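PDB 6PNR: alpha-glucosidase from [Eubacterium] rectale, which acts as a family 31 sulfoquinovosidase, probably hydrolysing the alpha-glycosidic bond of sulfolipid-derived sulfoquinovosides with a TIM-barrel catalytic domain. Local coordinates for residues K372-I375 / K376-L380; H412-W415 / P416-A420; V604-Q607 / D608-E611. All blocks are in the same frame, centred on the assembly; numbering follows the deposited sequence.

Contacts 1 and 2 occupy two helices of the TIM-barrel domain, residues 365-380 and 408-429, whereas contact 3 is a loop of the C-terminal domain. The two helical contacts have centres 19 Å apart and touch where Ile375 CD1 packs against Trp419 CZ3 at 4.2 Å, so one side chain from each contributes to the packing of the two helices. Contact 2 is also near the pocket: the Trp419 side chain lies about 10 Å from the bound aza-sugar inhibitor. Contact 3 is remote, its nearest atoms about 27 Å from contact 2 and about 33 Å from contact 1, and contacts 2 and 3 flank the chain's centre on opposite sides.

Contact 1: residues K372-I375 / K376-L380; sequences KDII and KEYTL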
ATOM      1  N   LYS A 372     -24.853  16.076  27.520  1.00 29.41           N
ATOM      2  CA  LYS A 372     -24.293  16.783  28.657  1.00 31.29           C
ATOM      3  C   LYS A 372     -25.051  16.439  29.936  1.00 32.25           C
ATOM      4  O   LYS A 372     -24.439  16.186  30.981  1.00 29.86           O
ATOM      5  CB  LYS A 372     -24.317  18.293  28.380  1.00 31.46           C
ATOM      6  CG  LYS A 372     -23.525  19.122  29.366  1.00 38.02           C
ATOM      7  CD  LYS A 372     -23.853  20.611  29.256  1.00 41.62           C
ATOM      8  CE  LYS A 372     -23.768  21.131  27.833  1.00 44.55           C
ATOM      9  NZ  LYS A 372     -23.992  22.620  27.823  1.00 40.81           N
ATOM     10  N   ASP A 373     -26.385  16.394  29.867  1.00 30.83           N
ATOM     11  CA  ASP A 373     -27.168  16.074  31.062  1.00 34.86           C
ATOM     12  C   ASP A 373     -26.971  14.624  31.498  1.00 31.85           C
ATOM     13  O   ASP A 373     -27.050  14.325  32.696  1.00 29.65           O
ATOM     14  CB  ASP A 373     -28.655  16.353  30.818  1.00 37.22           C
ATOM     15  CG  ASP A 373     -28.989  17.848  30.831  1.00 37.95           C
ATOM     16  OD1 ASP A 373     -28.171  18.660  31.314  1.00 38.98           O
ATOM     17  OD2 ASP A 373     -30.084  18.208  30.357  1.00 43.80           O
ATOM     18  N   ILE A 374     -26.729  13.719  30.546  1.00 30.75           N
ATOM     19  CA  ILE A 374     -26.397  12.326  30.872  1.00 30.55           C
ATOM     20  C   ILE A 374     -25.127  12.258  31.720  1.00 29.61           C
ATOM     21  O   ILE A 374     -25.049  11.491  32.689  1.00 28.23           O
ATOM     22  CB  ILE A 374     -26.260  11.498  29.576  1.00 30.41           C
ATOM     23  CG1 ILE A 374     -27.633  11.258  28.945  1.00 29.49           C
ATOM     24  CG2 ILE A 374     -25.536  10.167  29.830  1.00 31.84           C
ATOM     25  CD1 ILE A 374     -27.572  10.549  27.619  1.00 36.47           C
ATOM     26  N   ILE A 375     -24.113  13.054  31.368  1.00 27.09           N
ATOM     27  CA  ILE A 375     -22.875  13.080  32.145  1.00 28.21           C
ATOM     28  C   ILE A 375     -23.129  13.673  33.530  1.00 31.63           C
ATOM     29  O   ILE A 375     -22.688  13.122  34.550  1.00 29.99           O
ATOM     30  CB  ILE A 375     -21.772  13.852  31.390  1.00 28.21           C
ATOM     31  CG1 ILE A 375     -21.493  13.198  30.021  1.00 29.49           C
ATOM     32  CG2 ILE A 375     -20.501  13.968  32.258  1.00 27.12           C
ATOM     33  CD1 ILE A 375     -20.566  14.013  29.119  1.00 31.09           C
ATOM     34  N   LYS A 376     -23.862  14.796  33.590  1.00 29.88           N
ATOM     35  CA  LYS A 376     -24.146  15.423  34.882  1.00 27.98           C
ATOM     36  C   LYS A 376     -24.930  14.489  35.796  1.00 27.39           C
ATOM     37  O   LYS A 376     -24.608  14.341  36.982  1.00 28.69           O
ATOM     38  CB  LYS A 376     -24.927  16.723  34.683  1.00 30.86           C
ATOM     39  CG  LYS A 376     -24.187  17.827  33.952  1.00 30.41           C
ATOM     40  CD  LYS A 376     -25.079  19.084  33.902  1.00 35.62           C
ATOM     41  CE  LYS A 376     -24.496  20.172  33.031  1.00 35.80           C
ATOM     42  NZ  LYS A 376     -25.361  21.393  33.086  1.00 40.11           N
ATOM     43  N   GLU A 377     -25.961  13.841  35.253  1.00 28.56           N
ATOM     44  CA  GLU A 377     -26.888  13.067  36.072  1.00 33.31           C
ATOM     45  C   GLU A 377     -26.295  11.725  36.493  1.00 31.67           C
ATOM     46  O   GLU A 377     -26.399  11.335  37.658  1.00 30.75           O
ATOM     47  CB  GLU A 377     -28.206  12.849  35.314  1.00 34.63           C
ATOM     48  CG  GLU A 377     -29.260  12.054  36.101  1.00 40.77           C
ATOM     49  CD  GLU A 377     -30.565  11.832  35.317  1.00 44.63           C
ATOM     50  OE1 GLU A 377     -30.643  12.238  34.142  1.00 48.22           O
ATOM     51  OE2 GLU A 377     -31.512  11.246  35.880  1.00 51.19           O
ATOM     52  N   TYR A 378     -25.672  11.001  35.562  1.00 27.66           N
ATOM     53  CA  TYR A 378     -25.321   9.607  35.816  1.00 32.31           C
ATOM     54  C   TYR A 378     -23.843   9.371  36.092  1.00 32.23           C
ATOM     55  O   TYR A 378     -23.491   8.310  36.621  1.00 30.20           O
ATOM     56  CB  TYR A 378     -25.756   8.732  34.635  1.00 26.55           C
ATOM     57  CG  TYR A 378     -27.244   8.735  34.378  1.00 34.01           C
ATOM     58  CD1 TYR A 378     -28.130   8.185  35.301  1.00 37.25           C
ATOM     59  CD2 TYR A 378     -27.763   9.248  33.195  1.00 36.99           C
ATOM     60  CE1 TYR A 378     -29.493   8.161  35.059  1.00 41.03           C
ATOM     61  CE2 TYR A 378     -29.128   9.231  32.944  1.00 42.76           C
ATOM     62  CZ  TYR A 378     -29.987   8.683  33.882  1.00 46.60           C
ATOM     63  OH  TYR A 378     -31.343   8.659  33.641  1.00 42.64           O
ATOM     64  N   THR A 379     -22.973  10.319  35.755  1.00 27.78           N
ATOM     65  CA  THR A 379     -21.569  10.216  36.134  1.00 27.34           C
ATOM     66  C   THR A 379     -21.300  11.160  37.309  1.00 28.48           C
ATOM     67  O   THR A 379     -21.145  10.705  38.451  1.00 27.10           O
ATOM     68  CB  THR A 379     -20.673  10.491  34.912  1.00 27.91           C
ATOM     69  OG1 THR A 379     -20.796   9.408  33.976  1.00 30.61           O
ATOM     70  CG2 THR A 379     -19.201  10.637  35.309  1.00 25.30           C
ATOM     71  N   LEU A 380     -21.287  12.473  37.061  1.00 27.71           N
ATOM     72  CA  LEU A 380     -21.072  13.424  38.151  1.00 29.45           C
ATOM     73  C   LEU A 380     -22.131  13.279  39.240  1.00 30.83           C
ATOM     74  O   LEU A 380     -21.831  13.417  40.433  1.00 31.50           O
ATOM     75  CB  LEU A 380     -21.069  14.854  37.611  1.00 26.32           C
ATOM     76  CG  LEU A 380     -19.967  15.241  36.627  1.00 27.72           C
ATOM     77  CD1 LEU A 380     -20.389  16.440  35.768  1.00 26.51           C
ATOM     78  CD2 LEU A 380     -18.672  15.533  37.393  1.00 26.38           C
TER
HETATM   79  O   HOH W   1     -28.467  20.577  32.931  1.00 48.11           O
HETATM   80  O   HOH W   2     -23.104   9.291  32.546  1.00 31.09           O
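The ring of Tyr378 is approached from the preceding helical turn by Ile374, whose CG2 lies 4.1 Å from Tyr378 CD2; the carbonyl oxygen of Ile374 comes to the same ring at a slant. Over one face, offset toward the rim, Glu377 CD, the carboxylate carbon, lies 3.5 Å above the Tyr378 ring plane. The backbone beneath follows the alpha-helical pattern until it widens into a pi-type turn. There Ile375 O accepts two N-H groups: Thr379 N, at 3.1 Å, comes from above the carbonyl plane, while Leu380 N, at 2.9 Å, lies nearly along the C=O axis, which identifies the i to i+5 bond as the straighter in approach. One residue earlier, Ile374 O takes the amide of Tyr378 and a water proton, and that water accepts from Thr379 OG1, tying the hydroxyl to the helix backbone. Lys376 leaves the helix with CG anti to its carbonyl carbon (chi1 -65°) and then runs extended, which lays it beside Lys372, with CE of Lys376 3.9 Å from CD of Lys372. Both ammonium groups form salt bridges to Glu429, and Lys372 NZ also reaches Glu369 and Glu425, so these carboxylates probably offset the like charges, 5.6 Å apart from NZ to NZ. Asp373 OD1 is 4.3 Å from Lys376 NZ, beyond a salt bridge; a water lies between them, though its approach to Asp373 OD1 is unusually short. In the barrel, Ile375 and Lys372 pack on Ala426 of helix 408-429, Ile374 and Tyr378 on Leu329 of helix 328-335, and Ile375, Thr379 and Leu380 on Trp387 of strand 386-389.

Contact 2: residues H412-W415 / P416-A420; sequences HNHW and PVLWA
His414 and Leu418 meet one turn apart across a proline kink, Pro416 lying within helix 408-429 of the TIM barrel. The backbone evidence for the kink is direct. Pro416 has no N-H to give to His412 O, and its CD stands 3.7 Å from that oxygen instead; the same carbon is 3.4 Å from Asn413 O. Val417 N turns to His414 O, a weak bond with an N-H...O angle of only 129°. Regular alpha-helical bonding resumes with Leu418 N to His414 O, which is long at 3.2 Å but close to linear, and with Trp419 N to Trp415 O at 2.9 Å. His414 O thus serves two consecutive amides, one poorly and one well.

The aromatic interaction is a CH-pi contact. Leu418 CG sits over the centre of the His414 ring, 3.7 Å from its centroid and 12° off the normal, and the two side chains cross at about a right angle. His414 has CG anti to its backbone N (chi1 -166°), which carries the imidazole forward along the helix to this position. Glu411 OE1 is hydrogen-bonded to His414 ND1, which probably limits the ring's rotation.

Polar side chains before the kink reach outward to other parts of the fold: His412 and Asn413 both bond to the backbone of Thr135, and His412 stacks on Trp134. After it, Trp419 NE1 makes a weak hydrogen bond to the carbonyl of Asp390, a residue of the inhibitor pocket, placing Trp419 in its second shell. Apolar packing completes the turn: Leu418 CD1, already against the imidazole, also lies 4.2 Å from Trp415 CE3.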
ATOM      1  N   HIS A 412     -16.447  14.906  10.225  1.00 29.46           N
ATOM      2  CA  HIS A 412     -15.679  13.776  10.747  1.00 26.64           C
ATOM      3  C   HIS A 412     -14.549  14.243  11.660  1.00 25.98           C
ATOM      4  O   HIS A 412     -14.435  13.786  12.805  1.00 26.78           O
ATOM      5  CB  HIS A 412     -15.122  12.923   9.606  1.00 25.08           C
ATOM      6  CG  HIS A 412     -14.187  11.853  10.079  1.00 23.71           C
ATOM      7  ND1 HIS A 412     -14.625  10.607  10.472  1.00 22.86           N
ATOM      8  CD2 HIS A 412     -12.848  11.864  10.282  1.00 28.85           C
ATOM      9  CE1 HIS A 412     -13.593   9.885  10.871  1.00 26.98           C
ATOM     10  NE2 HIS A 412     -12.503  10.625  10.768  1.00 27.83           N
ATOM     11  N   ASN A 413     -13.698  15.157  11.171  1.00 23.84           N
ATOM     12  CA  ASN A 413     -12.608  15.660  12.001  1.00 29.46           C
ATOM     13  C   ASN A 413     -13.108  16.606  13.076  1.00 28.38           C
ATOM     14  O   ASN A 413     -12.386  16.865  14.043  1.00 23.66           O
ATOM     15  CB  ASN A 413     -11.563  16.384  11.157  1.00 28.51           C
ATOM     16  CG  ASN A 413     -10.720  15.434  10.315  1.00 29.96           C
ATOM     17  OD1 ASN A 413     -10.557  14.260  10.650  1.00 26.82           O
ATOM     18  ND2 ASN A 413     -10.168  15.952   9.222  1.00 26.18           N
ATOM     19  N   HIS A 414     -14.316  17.140  12.909  1.00 29.61           N
ATOM     20  CA  HIS A 414     -14.878  18.037  13.906  1.00 24.92           C
ATOM     21  C   HIS A 414     -15.344  17.281  15.140  1.00 30.12           C
ATOM     22  O   HIS A 414     -15.364  17.855  16.233  1.00 26.20           O
ATOM     23  CB  HIS A 414     -16.052  18.812  13.309  1.00 31.06           C
ATOM     24  CG  HIS A 414     -16.487  19.981  14.140  1.00 36.91           C
ATOM     25  ND1 HIS A 414     -17.733  20.560  14.015  1.00 37.01           N
ATOM     26  CD2 HIS A 414     -15.840  20.684  15.102  1.00 34.44           C
ATOM     27  CE1 HIS A 414     -17.836  21.564  14.868  1.00 32.83           C
ATOM     28  NE2 HIS A 414     -16.703  21.659  15.540  1.00 35.15           N
ATOM     29  N   TRP A 415     -15.720  16.002  14.984  1.00 25.92           N
ATOM     30  CA  TRP A 415     -16.383  15.280  16.069  1.00 24.93           C
ATOM     31  C   TRP A 415     -15.594  15.261  17.372  1.00 27.14           C
ATOM     32  O   TRP A 415     -16.201  15.501  18.433  1.00 26.50           O
ATOM     33  CB  TRP A 415     -16.709  13.853  15.625  1.00 28.51           C
ATOM     34  CG  TRP A 415     -18.055  13.420  16.074  1.00 29.15           C
ATOM     35  CD1 TRP A 415     -18.349  12.555  17.085  1.00 29.19           C
ATOM     36  CD2 TRP A 415     -19.307  13.851  15.534  1.00 33.55           C
ATOM     37  NE1 TRP A 415     -19.712  12.414  17.201  1.00 31.97           N
ATOM     38  CE2 TRP A 415     -20.323  13.200  16.262  1.00 30.44           C
ATOM     39  CE3 TRP A 415     -19.667  14.726  14.502  1.00 30.90           C
ATOM     40  CZ2 TRP A 415     -21.677  13.393  15.993  1.00 30.69           C
ATOM     41  CZ3 TRP A 415     -21.011  14.920  14.236  1.00 32.48           C
ATOM     42  CH2 TRP A 415     -22.002  14.257  14.984  1.00 31.19           C
ATOM     43  N   PRO A 416     -14.285  14.969  17.384  1.00 28.01           N
ATOM     44  CA  PRO A 416     -13.566  14.930  18.666  1.00 29.02           C
ATOM     45  C   PRO A 416     -13.647  16.219  19.457  1.00 27.54           C
ATOM     46  O   PRO A 416     -13.672  16.163  20.690  1.00 27.41           O
ATOM     47  CB  PRO A 416     -12.127  14.630  18.242  1.00 26.04           C
ATOM     48  CG  PRO A 416     -12.287  13.849  16.968  1.00 25.07           C
ATOM     49  CD  PRO A 416     -13.414  14.542  16.270  1.00 29.73           C
ATOM     50  N   VAL A 417     -13.673  17.381  18.794  1.00 25.72           N
ATOM     51  CA  VAL A 417     -13.755  18.638  19.537  1.00 24.37           C
ATOM     52  C   VAL A 417     -15.180  18.896  20.022  1.00 27.66           C
ATOM     53  O   VAL A 417     -15.380  19.424  21.125  1.00 27.04           O
ATOM     54  CB  VAL A 417     -13.223  19.800  18.679  1.00 30.43           C
ATOM     55  CG1 VAL A 417     -13.306  21.126  19.453  1.00 26.61           C
ATOM     56  CG2 VAL A 417     -11.795  19.524  18.306  1.00 32.04           C
ATOM     57  N   LEU A 418     -16.192  18.539  19.215  1.00 25.19           N
ATOM     58  CA  LEU A 418     -17.569  18.609  19.711  1.00 26.03           C
ATOM     59  C   LEU A 418     -17.739  17.757  20.960  1.00 28.47           C
ATOM     60  O   LEU A 418     -18.367  18.182  21.940  1.00 27.63           O
ATOM     61  CB  LEU A 418     -18.558  18.157  18.630  1.00 25.71           C
ATOM     62  CG  LEU A 418     -18.727  19.129  17.464  1.00 32.99           C
ATOM     63  CD1 LEU A 418     -19.549  18.504  16.335  1.00 32.37           C
ATOM     64  CD2 LEU A 418     -19.367  20.416  17.957  1.00 35.58           C
ATOM     65  N   TRP A 419     -17.177  16.550  20.941  1.00 24.77           N
ATOM     66  CA  TRP A 419     -17.269  15.656  22.087  1.00 25.61           C
ATOM     67  C   TRP A 419     -16.493  16.217  23.280  1.00 24.90           C
ATOM     68  O   TRP A 419     -16.975  16.179  24.421  1.00 28.89           O
ATOM     69  CB  TRP A 419     -16.777  14.272  21.639  1.00 26.41           C
ATOM     70  CG  TRP A 419     -16.610  13.205  22.675  1.00 27.76           C
ATOM     71  CD1 TRP A 419     -15.568  12.322  22.762  1.00 29.05           C
ATOM     72  CD2 TRP A 419     -17.513  12.859  23.733  1.00 26.69           C
ATOM     73  NE1 TRP A 419     -15.752  11.466  23.823  1.00 27.29           N
ATOM     74  CE2 TRP A 419     -16.937  11.775  24.436  1.00 25.48           C
ATOM     75  CE3 TRP A 419     -18.749  13.351  24.155  1.00 27.62           C
ATOM     76  CZ2 TRP A 419     -17.548  11.195  25.542  1.00 25.51           C
ATOM     77  CZ3 TRP A 419     -19.354  12.767  25.262  1.00 30.51           C
ATOM     78  CH2 TRP A 419     -18.752  11.701  25.939  1.00 30.82           C
ATOM     79  N   ALA A 420     -15.298  16.764  23.032  1.00 23.80           N
ATOM     80  CA  ALA A 420     -14.544  17.440  24.083  1.00 25.09           C
ATOM     81  C   ALA A 420     -15.370  18.551  24.712  1.00 28.46           C
ATOM     82  O   ALA A 420     -15.439  18.677  25.944  1.00 24.26           O
ATOM     83  CB  ALA A 420     -13.245  18.006  23.510  1.00 26.05           C
TER

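Contact 3: residues V604-Q607 / D608-E611; sequences VYEQ and DKHE. With SO4 (sulfate ion), chain G.
Gln607 and Asp608 form the bend of a surface loop, without regular helix or strand, that joins strand 599-601 to strand 611-616 in the C-terminal domain. The turn is marked by Asp608, whose backbone has left-handed helical angles. Their side chains run side by side and are joined by a hydrogen bond from Gln607 NE2 to Asp608 OD2, 3.0 Å long with an N-H...O angle of 167°. The acceptor lies close to the amide plane, but the donor stands 58° out of the carboxylate plane, the two planes being nearly perpendicular. Gln607 reaches this place because its CG lies between the backbone N and the carbonyl carbon (chi1 70°). Across the mouth of the bend a water donates to Glu606 O and accepts from Lys609 N, closing the loop where no direct bond does. Lys609 packs its CB 3.8 Å from Val604 CG1, then passes alongside Glu606, its CE 3.2 Å from Glu606 OE1. Outside the loop, Asp608 N bonds Glu505 of helix 504-514, and Val604 and Lys609 touch Arg509 there. A sulfate, probably from the crystallisation liquor, accepts a hydrogen bond from Glu611 N to sulfate O3, 2.8 Å long; the His610 N-H also points to O3, at a distance short enough to be doubtful in detail. With Glu606 OE1 4.0 Å from Lys609 NZ, no salt bridge forms, so the opposite charges probably attract only loosely, and the lysine charge, with NZ 3.7 Å from sulfate O2, may also steady the anion.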
ATOM      1  N   VAL A 604      13.994   4.075  28.957  1.00 28.85           N
ATOM      2  CA  VAL A 604      14.328   2.803  28.325  1.00 29.16           C
ATOM      3  C   VAL A 604      13.082   2.279  27.630  1.00 28.83           C
ATOM      4  O   VAL A 604      12.061   2.022  28.276  1.00 30.87           O
ATOM      5  CB  VAL A 604      14.854   1.795  29.355  1.00 30.32           C
ATOM      6  CG1 VAL A 604      15.050   0.406  28.702  1.00 31.31           C
ATOM      7  CG2 VAL A 604      16.161   2.309  29.979  1.00 27.75           C
ATOM      8  N   TYR A 605      13.149   2.136  26.309  1.00 26.28           N
ATOM      9  CA  TYR A 605      12.007   1.650  25.556  1.00 25.27           C
ATOM     10  C   TYR A 605      12.294   0.315  24.874  1.00 31.47           C
ATOM     11  O   TYR A 605      11.567  -0.067  23.956  1.00 27.62           O
ATOM     12  CB  TYR A 605      11.544   2.700  24.540  1.00 29.18           C
ATOM     13  CG  TYR A 605      12.563   3.123  23.486  1.00 28.86           C
ATOM     14  CD1 TYR A 605      12.870   2.293  22.406  1.00 29.52           C
ATOM     15  CD2 TYR A 605      13.187   4.373  23.553  1.00 29.69           C
ATOM     16  CE1 TYR A 605      13.789   2.681  21.427  1.00 30.49           C
ATOM     17  CE2 TYR A 605      14.105   4.775  22.575  1.00 27.82           C
ATOM     18  CZ  TYR A 605      14.401   3.922  21.522  1.00 28.37           C
ATOM     19  OH  TYR A 605      15.297   4.321  20.558  1.00 30.37           O
ATOM     20  N   GLU A 606      13.333  -0.406  25.307  1.00 31.47           N
ATOM     21  CA  GLU A 606      13.657  -1.722  24.762  1.00 34.53           C
ATOM     22  C   GLU A 606      13.776  -2.724  25.903  1.00 29.63           C
ATOM     23  O   GLU A 606      14.063  -2.360  27.046  1.00 30.26           O
ATOM     24  CB  GLU A 606      14.964  -1.701  23.953  1.00 32.66           C
ATOM     25  CG  GLU A 606      14.925  -0.817  22.719  1.00 36.02           C
ATOM     26  CD  GLU A 606      16.310  -0.569  22.130  1.00 39.17           C
ATOM     27  OE1 GLU A 606      17.307  -0.725  22.860  1.00 40.61           O
ATOM     28  OE2 GLU A 606      16.399  -0.220  20.938  1.00 40.81           O
ATOM     29  N   GLN A 607      13.574  -3.996  25.576  1.00 31.07           N
ATOM     30  CA  GLN A 607      13.661  -5.053  26.575  1.00 31.05           C
ATOM     31  C   GLN A 607      15.114  -5.467  26.817  1.00 31.89           C
ATOM     32  O   GLN A 607      16.012  -5.190  26.016  1.00 36.81           O
ATOM     33  CB  GLN A 607      12.845  -6.274  26.143  1.00 32.98           C
ATOM     34  CG  GLN A 607      13.424  -7.027  24.965  1.00 35.46           C
ATOM     35  CD  GLN A 607      12.642  -8.287  24.653  1.00 41.01           C
ATOM     36  OE1 GLN A 607      11.492  -8.226  24.228  1.00 38.16           O
ATOM     37  NE2 GLN A 607      13.261  -9.434  24.872  1.00 42.12           N
ATOM     38  N   ASP A 608      15.334  -6.131  27.952  1.00 30.03           N
ATOM     39  CA  ASP A 608      16.627  -6.742  28.276  1.00 38.71           C
ATOM     40  C   ASP A 608      17.752  -5.708  28.361  1.00 38.38           C
ATOM     41  O   ASP A 608      18.887  -5.970  27.965  1.00 34.97           O
ATOM     42  CB  ASP A 608      16.997  -7.841  27.273  1.00 39.50           C
ATOM     43  CG  ASP A 608      16.031  -9.016  27.300  1.00 46.52           C
ATOM     44  OD1 ASP A 608      15.394  -9.251  28.352  1.00 54.49           O
ATOM     45  OD2 ASP A 608      15.905  -9.702  26.259  1.00 52.35           O
ATOM     46  N   LYS A 609      17.449  -4.532  28.901  1.00 37.32           N
ATOM     47  CA  LYS A 609      18.437  -3.470  29.009  1.00 39.20           C
ATOM     48  C   LYS A 609      18.930  -3.350  30.441  1.00 38.83           C
ATOM     49  O   LYS A 609      18.156  -3.494  31.393  1.00 36.69           O
ATOM     50  CB  LYS A 609      17.862  -2.130  28.540  1.00 33.37           C
ATOM     51  CG  LYS A 609      17.805  -2.021  27.032  1.00 37.17           C
ATOM     52  CD  LYS A 609      19.213  -2.112  26.498  1.00 46.22           C
ATOM     53  CE  LYS A 609      19.269  -2.035  25.002  1.00 45.48           C
ATOM     54  NZ  LYS A 609      20.693  -1.977  24.586  1.00 49.47           N
ATOM     55  N   HIS A 610      20.231  -3.102  30.585  1.00 39.20           N
ATOM     56  CA  HIS A 610      20.829  -2.775  31.870  1.00 42.09           C
ATOM     57  C   HIS A 610      21.547  -1.438  31.856  1.00 38.76           C
ATOM     58  O   HIS A 610      21.899  -0.930  32.926  1.00 35.77           O
ATOM     59  CB  HIS A 610      21.802  -3.882  32.302  1.00 44.42           C
ATOM     60  CG  HIS A 610      21.176  -5.241  32.320  1.00 42.57           C
ATOM     61  ND1 HIS A 610      20.622  -5.791  33.455  1.00 38.98           N
ATOM     62  CD2 HIS A 610      20.974  -6.141  31.328  1.00 50.23           C
ATOM     63  CE1 HIS A 610      20.122  -6.979  33.166  1.00 44.59           C
ATOM     64  NE2 HIS A 610      20.322  -7.215  31.882  1.00 40.51           N
ATOM     65  N   GLU A 611      21.768  -0.857  30.685  1.00 38.45           N
ATOM     66  CA  GLU A 611      22.326   0.478  30.573  1.00 39.65           C
ATOM     67  C   GLU A 611      21.600   1.179  29.435  1.00 36.14           C
ATOM     68  O   GLU A 611      20.880   0.550  28.659  1.00 40.99           O
ATOM     69  CB  GLU A 611      23.843   0.430  30.349  1.00 44.50           C
ATOM     70  CG  GLU A 611      24.250   0.033  28.949  1.00 51.37           C
ATOM     71  CD  GLU A 611      25.718  -0.350  28.849  1.00 65.38           C
ATOM     72  OE1 GLU A 611      26.311  -0.695  29.891  1.00 74.58           O
ATOM     73  OE2 GLU A 611      26.275  -0.308  27.728  1.00 70.80           O
TER
HETATM   74  S   SO4 G 705      22.984  -3.621  28.002  1.00 70.99           S
HETATM   75  O1  SO4 G 705      23.952  -2.687  27.422  1.00 71.31           O
HETATM   76  O2  SO4 G 705      22.304  -4.326  26.907  1.00 65.99           O
HETATM   77  O3  SO4 G 705      21.991  -2.889  28.781  1.00 54.79           O
HETATM   78  O4  SO4 G 705      23.678  -4.556  28.894  1.00 70.14           O
HETATM   79  O   HOH W   3      14.673  -3.263  29.613  1.00 32.70           O